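Local coordinates for protein RNA methyltransferase, TrmH family (Porphyromonas gingivalis, PDB 2I6D) that probably transfers methyl groups from S-adenosylmethionine to RNA, as a knotted SPOUT-type methyltransferase of the TrmH family, at residues Val30-Lys34 against Ser79-Gln85; Tyr43-Val49 against Pro86-Asp92; Leu108-Gln112 against Ser207-Ser213. One frame throughout, in Å; residues are numbered along the deposited sequence. Where two conformers were deposited one is given.

Contact 1: Val30-Lys34 against Ser79-Gln85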
ATOM      1  N   VAL A  30     -12.564   1.522   5.762  1.00 28.44           N
ATOM      2  CA  VAL A  30     -12.648   0.868   4.456  1.00 27.73           C
ATOM      3  C   VAL A  30     -14.117   0.841   4.083  1.00 28.14           C
ATOM      4  O   VAL A  30     -14.988   0.501   4.927  1.00 29.29           O
ATOM      5  CB  VAL A  30     -12.088  -0.580   4.522  1.00 28.42           C
ATOM      6  CG1 VAL A  30     -12.164  -1.314   3.144  1.00 26.34           C
ATOM      7  CG2 VAL A  30     -10.625  -0.569   5.046  1.00 27.25           C
ATOM      8  N   GLU A  31     -14.401   1.206   2.842  1.00 27.42           N
ATOM      9  CA  GLU A  31     -15.779   1.284   2.351  1.00 27.67           C
ATOM     10  C   GLU A  31     -16.117   0.289   1.243  1.00 26.92           C
ATOM     11  O   GLU A  31     -15.322   0.015   0.328  1.00 26.47           O
ATOM     12  CB  GLU A  31     -16.127   2.702   1.916  1.00 27.18           C
ATOM     13  CG  GLU A  31     -15.852   3.764   2.997  1.00 26.26           C
ATOM     14  CD  GLU A  31     -16.354   5.137   2.547  1.00 28.92           C
ATOM     15  OE1 GLU A  31     -17.311   5.172   1.752  1.00 28.47           O
ATOM     16  OE2 GLU A  31     -15.782   6.175   2.952  1.00 28.59           O
ATOM     17  N   GLY A  32     -17.318  -0.260   1.353  1.00 26.17           N
ATOM     18  CA  GLY A  32     -17.889  -1.067   0.301  1.00 25.34           C
ATOM     19  C   GLY A  32     -17.705  -2.554   0.526  1.00 25.77           C
ATOM     20  O   GLY A  32     -16.725  -2.963   1.111  1.00 26.05           O
ATOM     21  N   PRO A  33     -18.654  -3.372   0.052  1.00 25.71           N
ATOM     22  CA  PRO A  33     -18.595  -4.809   0.318  1.00 26.14           C
ATOM     23  C   PRO A  33     -17.348  -5.520  -0.211  1.00 26.67           C
ATOM     24  O   PRO A  33     -16.911  -6.490   0.396  1.00 26.40           O
ATOM     25  CB  PRO A  33     -19.838  -5.377  -0.405  1.00 26.62           C
ATOM     26  CG  PRO A  33     -20.356  -4.265  -1.289  1.00 25.95           C
ATOM     27  CD  PRO A  33     -19.858  -2.972  -0.709  1.00 25.68           C
ATOM     28  N   LYS A  34     -16.826  -5.092  -1.357  1.00 27.00           N
ATOM     29  CA  LYS A  34     -15.718  -5.830  -1.985  1.00 27.56           C
ATOM     30  C   LYS A  34     -14.469  -5.722  -1.101  1.00 26.63           C
ATOM     31  O   LYS A  34     -13.845  -6.731  -0.731  1.00 26.42           O
ATOM     32  CB  LYS A  34     -15.427  -5.308  -3.399  1.00 27.55           C
ATOM     33  CG  LYS A  34     -16.481  -5.633  -4.418  1.00 29.92           C
ATOM     34  CD  LYS A  34     -16.027  -5.275  -5.851  1.00 30.83           C
ATOM     35  CE  LYS A  34     -17.221  -4.801  -6.692  1.00 35.01           C
ATOM     36  NZ  LYS A  34     -16.893  -4.706  -8.148  1.00 36.31           N
ATOM     37  N   SER A  79     -19.260   8.947   4.636  1.00 25.42           N
ATOM     38  CA  SER A  79     -18.302   8.507   3.616  1.00 26.58           C
ATOM     39  C   SER A  79     -17.390   9.597   3.059  1.00 27.09           C
ATOM     40  O   SER A  79     -17.698  10.786   3.104  1.00 26.37           O
ATOM     41  CB  SER A  79     -19.032   7.785   2.467  1.00 26.51           C
ATOM     42  OG  SER A  79     -18.164   7.524   1.368  1.00 26.68           O
ATOM     43  N   THR A  80     -16.264   9.157   2.499  1.00 27.97           N
ATOM     44  CA  THR A  80     -15.323  10.035   1.847  1.00 28.88           C
ATOM     45  C   THR A  80     -15.512   9.963   0.343  1.00 28.92           C
ATOM     46  O   THR A  80     -14.799  10.641  -0.392  1.00 29.21           O
ATOM     47  CB  THR A  80     -13.860   9.639   2.170  1.00 29.29           C
ATOM     48  OG1 THR A  80     -13.621   8.277   1.764  1.00 30.59           O
ATOM     49  CG2 THR A  80     -13.595   9.782   3.685  1.00 30.41           C
ATOM     50  N   GLN A  81     -16.458   9.144  -0.110  1.00 28.32           N
ATOM     51  CA  GLN A  81     -16.556   8.791  -1.528  1.00 28.60           C
ATOM     52  C   GLN A  81     -17.637   9.592  -2.218  1.00 29.09           C
ATOM     53  O   GLN A  81     -18.655   9.904  -1.618  1.00 29.21           O
ATOM     54  CB  GLN A  81     -16.829   7.296  -1.697  1.00 28.11           C
ATOM     55  CG  GLN A  81     -15.707   6.385  -1.175  1.00 29.81           C
ATOM     56  CD  GLN A  81     -14.375   6.664  -1.836  1.00 31.16           C
ATOM     57  OE1 GLN A  81     -13.484   7.264  -1.231  1.00 33.75           O
ATOM     58  NE2 GLN A  81     -14.232   6.241  -3.088  1.00 31.08           N
ATOM     59  N   THR A  82     -17.417   9.940  -3.479  1.00 29.50           N
ATOM     60  CA  THR A  82     -18.413  10.741  -4.207  1.00 30.34           C
ATOM     61  C   THR A  82     -19.750   9.995  -4.337  1.00 30.20           C
ATOM     62  O   THR A  82     -20.812  10.593  -4.192  1.00 30.43           O
ATOM     63  CB  THR A  82     -17.876  11.240  -5.543  1.00 30.32           C
ATOM     64  OG1 THR A  82     -16.879  10.337  -6.001  1.00 31.82           O
ATOM     65  CG2 THR A  82     -17.217  12.602  -5.364  1.00 31.43           C
ATOM     66  N   THR A  83     -19.687   8.679  -4.534  1.00 30.68           N
ATOM     67  CA  THR A  83     -20.896   7.837  -4.573  1.00 31.04           C
ATOM     68  C   THR A  83     -20.800   6.701  -3.557  1.00 30.77           C
ATOM     69  O   THR A  83     -20.410   5.581  -3.914  1.00 30.44           O
ATOM     70  CB  THR A  83     -21.151   7.251  -5.997  1.00 31.06           C
ATOM     71  OG1 THR A  83     -21.022   8.293  -6.967  1.00 31.85           O
ATOM     72  CG2 THR A  83     -22.552   6.652  -6.079  1.00 31.69           C
ATOM     73  N   PRO A  84     -21.163   6.978  -2.286  1.00 30.53           N
ATOM     74  CA  PRO A  84     -20.893   5.988  -1.247  1.00 30.37           C
ATOM     75  C   PRO A  84     -21.635   4.672  -1.448  1.00 30.60           C
ATOM     76  O   PRO A  84     -22.746   4.644  -1.991  1.00 30.18           O
ATOM     77  CB  PRO A  84     -21.388   6.674   0.043  1.00 30.48           C
ATOM     78  CG  PRO A  84     -21.476   8.130  -0.286  1.00 29.88           C
ATOM     79  CD  PRO A  84     -21.831   8.176  -1.741  1.00 30.28           C
ATOM     80  N   GLN A  85     -20.981   3.594  -1.030  1.00 30.15           N
ATOM     81  CA  GLN A  85     -21.557   2.261  -0.927  1.00 30.73           C
ATOM     82  C   GLN A  85     -21.990   2.030   0.522  1.00 30.41           C
ATOM     83  O   GLN A  85     -21.314   2.493   1.451  1.00 32.29           O
ATOM     84  CB  GLN A  85     -20.516   1.206  -1.318  1.00 30.40           C
ATOM     85  CG  GLN A  85     -20.126   1.249  -2.780  1.00 32.21           C
ATOM     86  CD  GLN A  85     -19.078   0.212  -3.118  1.00 35.73           C
ATOM     87  OE1 GLN A  85     -19.412  -0.893  -3.514  1.00 38.90           O
ATOM     88  NE2 GLN A  85     -17.807   0.556  -2.942  1.00 36.29           N
TER
HETATM   89  O   HOH W   1     -18.154   4.093  -0.544  1.00 37.27           O
HETATM   90  O   HOH W   2     -20.008   4.503   2.953  1.00 40.35           O
HETATM   91  O   HOH W   3     -13.188   6.448   3.676  1.00 40.68           O
HETATM   92  O   HOH W   4     -17.608  -2.884  -3.242  1.00 39.34           O

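Contact 2: Tyr43-Val49 against Pro86-Asp92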
ATOM      1  N   TYR A  43      -7.515  -8.010   9.257  1.00 29.39           N
ATOM      2  CA  TYR A  43      -7.462  -6.789  10.055  1.00 29.89           C
ATOM      3  C   TYR A  43      -8.461  -6.928  11.160  1.00 29.94           C
ATOM      4  O   TYR A  43      -9.438  -7.654  11.016  1.00 29.82           O
ATOM      5  CB  TYR A  43      -7.795  -5.537   9.212  1.00 30.24           C
ATOM      6  CG  TYR A  43      -6.692  -5.229   8.256  1.00 32.03           C
ATOM      7  CD1 TYR A  43      -5.660  -4.350   8.613  1.00 31.55           C
ATOM      8  CD2 TYR A  43      -6.639  -5.871   7.016  1.00 30.90           C
ATOM      9  CE1 TYR A  43      -4.624  -4.101   7.744  1.00 34.11           C
ATOM     10  CE2 TYR A  43      -5.587  -5.658   6.147  1.00 32.37           C
ATOM     11  CZ  TYR A  43      -4.590  -4.757   6.509  1.00 32.78           C
ATOM     12  OH  TYR A  43      -3.554  -4.530   5.636  1.00 34.86           O
ATOM     13  N   ARG A  44      -8.197  -6.233  12.259  1.00 29.48           N
ATOM     14  CA  ARG A  44      -9.040  -6.309  13.433  1.00 30.38           C
ATOM     15  C   ARG A  44     -10.151  -5.291  13.270  1.00 29.76           C
ATOM     16  O   ARG A  44      -9.901  -4.094  13.313  1.00 30.10           O
ATOM     17  CB  ARG A  44      -8.217  -5.966  14.664  1.00 30.20           C
ATOM     18  CG  ARG A  44      -8.604  -6.715  15.918  1.00 33.67           C
ATOM     19  CD  ARG A  44      -9.958  -6.307  16.407  1.00 36.91           C
ATOM     20  NE  ARG A  44     -10.252  -6.898  17.713  1.00 38.87           N
ATOM     21  CZ  ARG A  44     -11.390  -6.716  18.379  1.00 41.24           C
ATOM     22  NH1 ARG A  44     -11.559  -7.295  19.580  1.00 40.55           N
ATOM     23  NH2 ARG A  44     -12.357  -5.950  17.857  1.00 37.79           N
ATOM     24  N   CYS A  45     -11.377  -5.770  13.117  1.00 29.49           N
ATOM     25  CA  CYS A  45     -12.513  -4.873  12.926  1.00 30.05           C
ATOM     26  C   CYS A  45     -13.080  -4.366  14.274  1.00 30.51           C
ATOM     27  O   CYS A  45     -13.406  -5.160  15.156  1.00 30.24           O
ATOM     28  CB  CYS A  45     -13.585  -5.555  12.077  1.00 29.89           C
ATOM     29  SG  CYS A  45     -14.998  -4.461  11.782  1.00 30.51           S
ATOM     30  N   ARG A  46     -13.165  -3.042  14.400  1.00 30.76           N
ATOM     31  CA  ARG A  46     -13.634  -2.309  15.579  0.50 32.26           C
ATOM     32  C   ARG A  46     -15.129  -1.970  15.449  1.00 32.11           C
ATOM     33  O   ARG A  46     -15.880  -1.939  16.423  1.00 31.85           O
ATOM     34  CB  ARG A  46     -12.809  -1.008  15.615  0.50 32.23           C
ATOM     35  CG  ARG A  46     -12.905  -0.108  16.841  0.50 33.76           C
ATOM     36  CD  ARG A  46     -11.755   0.911  16.787  0.50 33.58           C
ATOM     37  NE  ARG A  46     -11.994   2.104  17.588  0.50 37.56           N
ATOM     38  CZ  ARG A  46     -11.078   3.032  17.858  0.50 38.94           C
ATOM     39  NH1 ARG A  46     -11.391   4.083  18.607  0.50 38.52           N
ATOM     40  NH2 ARG A  46      -9.844   2.909  17.392  0.50 39.58           N
HETATM   41  N   MSE A  47     -15.524  -1.646  14.218  1.00 32.03           N
HETATM   42  CA  MSE A  47     -16.862  -1.157  13.939  1.00 35.01           C
HETATM   43  C   MSE A  47     -17.246  -1.515  12.504  1.00 31.92           C
HETATM   44  O   MSE A  47     -16.408  -1.470  11.603  1.00 30.63           O
HETATM   45  CB  MSE A  47     -16.903   0.355  14.147  1.00 33.95           C
HETATM   46  CG  MSE A  47     -18.147   1.030  13.628  1.00 39.40           C
HETATM   47 SE   MSE A  47     -18.299   2.890  14.301  1.00 48.91          SE
HETATM   48  CE  MSE A  47     -19.349   2.516  15.891  1.00 47.34           C
ATOM     49  N   LEU A  48     -18.511  -1.881  12.312  1.00 30.30           N
ATOM     50  CA  LEU A  48     -19.031  -2.238  10.990  1.00 28.79           C
ATOM     51  C   LEU A  48     -20.431  -1.654  10.888  1.00 28.63           C
ATOM     52  O   LEU A  48     -21.300  -1.958  11.691  1.00 28.22           O
ATOM     53  CB  LEU A  48     -19.044  -3.751  10.805  1.00 28.24           C
ATOM     54  CG  LEU A  48     -19.439  -4.253   9.420  1.00 29.75           C
ATOM     55  CD1 LEU A  48     -18.421  -3.794   8.352  1.00 29.98           C
ATOM     56  CD2 LEU A  48     -19.556  -5.776   9.435  1.00 28.90           C
ATOM     57  N   VAL A  49     -20.636  -0.795   9.901  1.00 28.59           N
ATOM     58  CA  VAL A  49     -21.879  -0.022   9.780  1.00 29.47           C
ATOM     59  C   VAL A  49     -22.386  -0.267   8.363  1.00 29.21           C
ATOM     60  O   VAL A  49     -21.630  -0.118   7.394  1.00 28.43           O
ATOM     61  CB  VAL A  49     -21.556   1.453   9.981  1.00 30.34           C
ATOM     62  CG1 VAL A  49     -22.687   2.327   9.584  1.00 34.67           C
ATOM     63  CG2 VAL A  49     -21.206   1.703  11.454  1.00 31.10           C
ATOM     64  N   PRO A  86     -23.088   1.297   0.732  1.00 29.97           N
ATOM     65  CA  PRO A  86     -23.698   1.204   2.066  1.00 29.72           C
ATOM     66  C   PRO A  86     -23.055   0.245   3.077  1.00 29.59           C
ATOM     67  O   PRO A  86     -23.757  -0.522   3.731  1.00 29.26           O
ATOM     68  CB  PRO A  86     -25.153   0.789   1.759  1.00 29.91           C
ATOM     69  CG  PRO A  86     -25.105   0.168   0.434  1.00 30.24           C
ATOM     70  CD  PRO A  86     -23.851   0.550  -0.287  1.00 30.41           C
ATOM     71  N   LEU A  87     -21.725   0.297   3.200  1.00 28.42           N
ATOM     72  CA  LEU A  87     -21.005  -0.501   4.165  1.00 28.55           C
ATOM     73  C   LEU A  87     -19.674   0.210   4.446  1.00 28.30           C
ATOM     74  O   LEU A  87     -18.947   0.558   3.522  1.00 27.07           O
ATOM     75  CB  LEU A  87     -20.752  -1.921   3.598  1.00 27.90           C
ATOM     76  CG  LEU A  87     -20.148  -2.958   4.536  1.00 28.77           C
ATOM     77  CD1 LEU A  87     -21.131  -3.302   5.657  1.00 27.63           C
ATOM     78  CD2 LEU A  87     -19.723  -4.212   3.708  1.00 28.71           C
HETATM   79  N   MSE A  88     -19.389   0.445   5.719  1.00 28.86           N
HETATM   80  CA  MSE A  88     -18.151   1.088   6.104  1.00 31.53           C
HETATM   81  C   MSE A  88     -17.647   0.346   7.329  1.00 29.81           C
HETATM   82  O   MSE A  88     -18.396   0.154   8.298  1.00 29.41           O
HETATM   83  CB  MSE A  88     -18.402   2.577   6.410  1.00 31.79           C
HETATM   84  CG  MSE A  88     -17.127   3.394   6.645  1.00 33.41           C
HETATM   85 SE   MSE A  88     -17.572   5.339   6.631  1.00 40.89          SE
HETATM   86  CE  MSE A  88     -15.737   6.047   6.856  1.00 36.47           C
ATOM     87  N   ALA A  89     -16.394  -0.106   7.269  1.00 28.15           N
ATOM     88  CA  ALA A  89     -15.751  -0.821   8.382  1.00 27.77           C
ATOM     89  C   ALA A  89     -14.676   0.057   8.986  1.00 27.84           C
ATOM     90  O   ALA A  89     -14.045   0.836   8.285  1.00 28.38           O
ATOM     91  CB  ALA A  89     -15.129  -2.165   7.866  1.00 25.96           C
ATOM     92  N   VAL A  90     -14.440  -0.085  10.288  1.00 27.70           N
ATOM     93  CA  VAL A  90     -13.299   0.544  10.900  1.00 26.04           C
ATOM     94  C   VAL A  90     -12.406  -0.598  11.388  1.00 26.66           C
ATOM     95  O   VAL A  90     -12.875  -1.478  12.126  1.00 26.69           O
ATOM     96  CB  VAL A  90     -13.683   1.469  12.070  1.00 26.48           C
ATOM     97  CG1 VAL A  90     -12.396   2.006  12.733  1.00 25.41           C
ATOM     98  CG2 VAL A  90     -14.549   2.660  11.573  1.00 25.36           C
ATOM     99  N   PHE A  91     -11.147  -0.583  10.959  1.00 24.85           N
ATOM    100  CA  PHE A  91     -10.161  -1.584  11.364  1.00 25.89           C
ATOM    101  C   PHE A  91      -9.075  -0.931  12.167  1.00 26.58           C
ATOM    102  O   PHE A  91      -8.785   0.260  11.976  1.00 26.58           O
ATOM    103  CB  PHE A  91      -9.489  -2.206  10.140  1.00 25.63           C
ATOM    104  CG  PHE A  91     -10.411  -3.029   9.287  1.00 26.55           C
ATOM    105  CD1 PHE A  91     -10.881  -4.273   9.725  1.00 26.00           C
ATOM    106  CD2 PHE A  91     -10.767  -2.587   8.020  1.00 28.55           C
ATOM    107  CE1 PHE A  91     -11.737  -5.046   8.916  1.00 28.36           C
ATOM    108  CE2 PHE A  91     -11.597  -3.369   7.191  1.00 30.64           C
ATOM    109  CZ  PHE A  91     -12.083  -4.596   7.653  1.00 28.84           C
ATOM    110  N   ASP A  92      -8.439  -1.718  13.043  1.00 26.46           N
ATOM    111  CA  ASP A  92      -7.230  -1.297  13.702  1.00 26.72           C
ATOM    112  C   ASP A  92      -6.100  -1.120  12.699  1.00 27.09           C
ATOM    113  O   ASP A  92      -5.869  -1.976  11.827  1.00 26.17           O
ATOM    114  CB  ASP A  92      -6.781  -2.360  14.710  1.00 26.89           C
ATOM    115  CG  ASP A  92      -7.597  -2.354  15.988  1.00 27.83           C
ATOM    116  OD1 ASP A  92      -8.489  -1.488  16.160  1.00 27.80           O
ATOM    117  OD2 ASP A  92      -7.312  -3.230  16.826  1.00 27.75           O
TER
HETATM  118  O   HOH W   5      -5.793  -4.642  12.242  1.00 33.47           O
HETATM  119  O   HOH W   6      -8.383   0.972  17.010  1.00 45.71           O

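Contact 3: Leu108-Gln112 against Ser207-Ser213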
ATOM      1  N   LEU A 108       9.371   2.177  -1.534  1.00 30.25           N
ATOM      2  CA  LEU A 108       8.944   3.379  -2.242  1.00 31.86           C
ATOM      3  C   LEU A 108       9.575   4.565  -1.544  1.00 31.65           C
ATOM      4  O   LEU A 108       9.191   4.908  -0.422  1.00 32.18           O
ATOM      5  CB  LEU A 108       7.422   3.506  -2.211  1.00 32.26           C
ATOM      6  CG  LEU A 108       6.647   2.284  -2.715  1.00 33.83           C
ATOM      7  CD1 LEU A 108       5.205   2.719  -2.931  1.00 36.30           C
ATOM      8  CD2 LEU A 108       7.269   1.713  -4.019  1.00 34.10           C
ATOM      9  N   ASP A 109      10.550   5.193  -2.202  1.00 31.99           N
ATOM     10  CA  ASP A 109      11.284   6.348  -1.615  1.00 32.39           C
ATOM     11  C   ASP A 109      10.657   7.655  -2.107  1.00 32.70           C
ATOM     12  O   ASP A 109      10.973   8.092  -3.219  1.00 32.96           O
ATOM     13  CB  ASP A 109      12.764   6.319  -2.064  1.00 32.29           C
ATOM     14  CG  ASP A 109      13.581   7.501  -1.541  1.00 33.71           C
ATOM     15  OD1 ASP A 109      13.233   8.059  -0.478  1.00 34.29           O
ATOM     16  OD2 ASP A 109      14.613   7.863  -2.173  1.00 33.70           O
ATOM     17  N   GLY A 110       9.790   8.273  -1.307  1.00 32.24           N
ATOM     18  CA  GLY A 110       9.203   9.572  -1.671  1.00 31.55           C
ATOM     19  C   GLY A 110       8.226   9.498  -2.838  1.00 30.52           C
ATOM     20  O   GLY A 110       8.128  10.429  -3.643  1.00 30.39           O
ATOM     21  N   VAL A 111       7.475   8.398  -2.911  1.00 30.52           N
ATOM     22  CA  VAL A 111       6.441   8.223  -3.932  1.00 30.23           C
ATOM     23  C   VAL A 111       5.169   8.821  -3.322  1.00 30.70           C
ATOM     24  O   VAL A 111       4.417   8.152  -2.586  1.00 29.62           O
ATOM     25  CB  VAL A 111       6.263   6.751  -4.327  1.00 30.19           C
ATOM     26  CG1 VAL A 111       5.105   6.597  -5.345  1.00 30.01           C
ATOM     27  CG2 VAL A 111       7.546   6.223  -4.954  1.00 30.18           C
ATOM     28  N   GLN A 112       4.970  10.107  -3.597  1.00 30.76           N
ATOM     29  CA  GLN A 112       3.963  10.901  -2.891  1.00 31.17           C
ATOM     30  C   GLN A 112       2.567  10.705  -3.445  1.00 30.85           C
ATOM     31  O   GLN A 112       1.591  10.872  -2.731  1.00 30.11           O
ATOM     32  CB  GLN A 112       4.320  12.390  -2.898  1.00 32.69           C
ATOM     33  CG  GLN A 112       5.795  12.624  -2.685  1.00 36.22           C
ATOM     34  CD  GLN A 112       6.106  13.938  -2.026  1.00 41.78           C
ATOM     35  OE1 GLN A 112       5.451  14.957  -2.289  1.00 42.27           O
ATOM     36  NE2 GLN A 112       7.112  13.928  -1.148  1.00 41.50           N
ATOM     37  N   SER A 207      10.222   8.689  -6.881  1.00 38.08           N
ATOM     38  CA  SER A 207       9.285   9.374  -7.778  1.00 39.78           C
ATOM     39  C   SER A 207       9.957   9.700  -9.096  1.00 40.71           C
ATOM     40  O   SER A 207      11.143   9.989  -9.117  1.00 40.81           O
ATOM     41  CB  SER A 207       8.777  10.652  -7.177  1.00 39.37           C
ATOM     42  OG  SER A 207       9.816  11.609  -7.159  1.00 43.47           O
ATOM     43  N   GLU A 208       9.185   9.660 -10.186  1.00 41.30           N
ATOM     44  CA  GLU A 208       9.634  10.127 -11.500  1.00 42.01           C
ATOM     45  C   GLU A 208      10.070  11.605 -11.471  1.00 41.61           C
ATOM     46  O   GLU A 208      10.975  11.993 -12.215  1.00 42.75           O
ATOM     47  CB  GLU A 208       8.546   9.869 -12.549  1.00 41.84           C
ATOM     48  CG  GLU A 208       8.537  10.803 -13.725  1.00 43.00           C
ATOM     49  CD  GLU A 208       7.332  10.599 -14.626  1.00 43.75           C
ATOM     50  OE1 GLU A 208       6.231  10.243 -14.130  1.00 45.06           O
ATOM     51  OE2 GLU A 208       7.498  10.809 -15.843  1.00 46.27           O
ATOM     52  N   GLY A 209       9.444  12.404 -10.603  1.00 40.31           N
ATOM     53  CA  GLY A 209       9.818  13.806 -10.404  1.00 40.38           C
ATOM     54  C   GLY A 209      11.226  14.068  -9.872  1.00 39.49           C
ATOM     55  O   GLY A 209      11.910  14.945 -10.378  1.00 39.38           O
ATOM     56  N   ARG A 210      11.666  13.321  -8.861  1.00 38.84           N
ATOM     57  CA  ARG A 210      13.000  13.517  -8.282  0.50 38.50           C
ATOM     58  C   ARG A 210      13.889  12.267  -8.305  1.00 37.85           C
ATOM     59  O   ARG A 210      15.113  12.356  -8.168  1.00 38.17           O
ATOM     60  CB  ARG A 210      12.908  14.089  -6.859  0.50 38.94           C
ATOM     61  CG  ARG A 210      11.599  13.808  -6.112  0.50 40.06           C
ATOM     62  CD  ARG A 210      10.516  14.862  -6.393  0.50 42.01           C
ATOM     63  NE  ARG A 210       9.191  14.248  -6.506  0.50 43.95           N
ATOM     64  CZ  ARG A 210       8.402  13.941  -5.477  0.50 44.17           C
ATOM     65  NH1 ARG A 210       7.227  13.374  -5.700  0.50 42.63           N
ATOM     66  NH2 ARG A 210       8.780  14.195  -4.230  0.50 44.11           N
ATOM     67  N   GLY A 211      13.279  11.105  -8.467  1.00 35.90           N
ATOM     68  CA  GLY A 211      14.023   9.850  -8.452  1.00 33.51           C
ATOM     69  C   GLY A 211      14.465   9.516  -7.035  1.00 32.64           C
ATOM     70  O   GLY A 211      14.050  10.161  -6.069  1.00 31.46           O
ATOM     71  N   ILE A 212      15.323   8.512  -6.923  1.00 31.27           N
ATOM     72  CA  ILE A 212      15.827   8.070  -5.628  1.00 30.64           C
ATOM     73  C   ILE A 212      16.721   9.163  -5.052  1.00 31.28           C
ATOM     74  O   ILE A 212      17.569   9.707  -5.768  1.00 30.52           O
ATOM     75  CB  ILE A 212      16.566   6.743  -5.814  1.00 30.03           C
ATOM     76  CG1 ILE A 212      15.547   5.698  -6.347  1.00 32.88           C
ATOM     77  CG2 ILE A 212      17.265   6.332  -4.503  1.00 29.80           C
ATOM     78  CD1 ILE A 212      16.070   4.264  -6.609  1.00 31.95           C
ATOM     79  N   SER A 213      16.539   9.501  -3.774  1.00 31.43           N
ATOM     80  CA  SER A 213      17.337  10.569  -3.176  1.00 31.73           C
ATOM     81  C   SER A 213      18.800  10.144  -3.090  1.00 32.04           C
ATOM     82  O   SER A 213      19.093   8.948  -3.001  1.00 32.58           O
ATOM     83  CB  SER A 213      16.820  10.899  -1.786  1.00 31.93           C
ATOM     84  OG  SER A 213      17.049   9.801  -0.933  1.00 32.54           O
TER
HETATM   85  O   HOH W   7      11.073  10.462  -5.050  1.00 46.65           O

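Contact 1: Val30-Lys34 against Ser79-Gln85
At the edge of the mixed sheet in the MRM3-like substrate-binding domain, where strand 27-31 gives way to helix 33-39, the loop leading to strand 87-92 folds around the carboxylate of Glu-31. This side chain points at the loop and is buried. Glu-31 OE1 accepts from Ser-79 OG at 2.5 Å and Glu-31 OE2 from Thr-80 N at 3.1 Å, the latter nearly linear. Ser-79 OG also receives Gln-81 N at 2.8 Å, closing an ST turn, so the same hydroxyl accepts from Gln-81 N and donates to the carboxylate. Two waters extend the grip: both donate to Glu-31 OE1, one accepting from Gln-85 N and the other donating to Gln-85 O, so both ends of the loop meet the same oxygen. Gly-32, the N-cap residue, passes with its CA 3.6 Å from Gln-85 NE2; a CB here would clash with that nitrogen and with the preceding carbonyl. Gln-85 OE1 lies 3.5 Å from Pro-33 CD and is linked through a water to Lys-34 N in the first turn of the helix. Beyond the loop, Glu-31 N bonds Gln-148. The strand-to-helix junction is part of an alpha/beta domain consistent with the L30e-like substrate-binding domains of TrmH-family enzymes.

Contact 2: Tyr43-Val49 against Pro86-Asp92
Met-47 and Val-90, CB to CB 4.0 Å, lie on one face of the strand pair with Val-49 and Met-88 (both methionines are selenomethionine), and helix 7-15 packs there through Phe-12 against Val-90. On the other face Leu-48 CD1 touches Ala-89 CB at 3.7 Å and Leu-87 CD1 at 3.9 Å, beneath helix 52-56, while the Phe-91 ring meets Tyr-43 CB through CD1 at 3.4 Å and has Cys-45 SG 5.0 Å from its centroid. These are the two central strands of the domain's four-stranded sheet; segments 47-49 and 87-92 run antiparallel at 175°, their axes approaching to 4.7 Å. Met-88 and Val-49 exchange both backbone bonds at 2.9 Å, N to O. A classic beta bulge follows: Arg-46 N (2.8 Å) and Met-47 N (3.4 Å, weak) both donate to Val-90 O, while Val-90 N returns to Met-47 O at 2.7 Å. Past it, Asp-92 N reaches Arg-44 O at 2.8 Å. At the solvent edge a water joins Arg-46 NH2 to Asp-92 OD1, and Arg-46 also forms a salt bridge with Glu-25.

Contact 3: Leu108-Gln112 against Ser207-Ser213
Strands 104-109 and 201-206 run parallel as neighbours in the sheet, and beyond their C-terminal ends the two segments stay close but form no further ladder. CA atoms approach to 4.9 Å between Val-111 and Ser-207 but stand 6.3 Å apart between Asp-109 and Ile-212. Gly-110 turns segment 108-112 with positive phi (69°). Segment 207-213 makes a tight turn in which Gly-211 N donates to Ser-207 O at a very short 2.5 Å, and Gly-211 likewise has positive phi (73°). A water fills the gap between the segments, accepting from Ser-207 N at 2.7 Å and lying within hydrogen-bonding distance of Asp-109 O, at 3.0 Å. In sequence, Ser-207 to Ser-213 lies within the glycine-rich second signature motif of SpoU methyltransferases, one of the loops that in relatives builds the knotted S-adenosylmethionine site; its Glu-208 side chain packs on Ser-239 and Asn-241. Among the side chains, Asp-109 makes the direct polar link: Asp-109 OD2 accepts from Ser-213 N at 3.0 Å, almost in line, fixing the residue that N-caps helix 214-217. Asp-109 OD2 also lies 3.8 Å from Ile-212 CG2. Ser-207 OG accepts from Arg-210 N at 3.0 Å, an ST motif that stabilises the turn. From there the Arg-210 side chain crosses to the other segment, where its guanidinium edge meets Gln-112, Arg-210 NH1 to Gln-112 CG 3.4 Å, and NH1 is 3.7 Å from Gly-110 O. A bound acetate, probably from the crystallisation liquor, lies about 3 Å from the Arg-210 side chain.

Contacts 1 and 2 belong to one sheet of the N-terminal domain, their centres about 12 Å apart. Strand 87-92 is common ground: it pairs with strand 45-51 on one side and strand 27-31 on the other, where Val-30 O and Ala-89 N lie 2.8 Å apart. Along the chain their segments alternate, so neither contact is complete before the other begins. Contact 3 opens only after both are complete, in the seven-stranded parallel sheet of the SpoU methylase domain, with its centre about 30 Å from that of contact 1 and 32 Å from that of contact 2. The chain thus joins a probable RNA-recognition module to a separate, knotted domain with the presumed cofactor site.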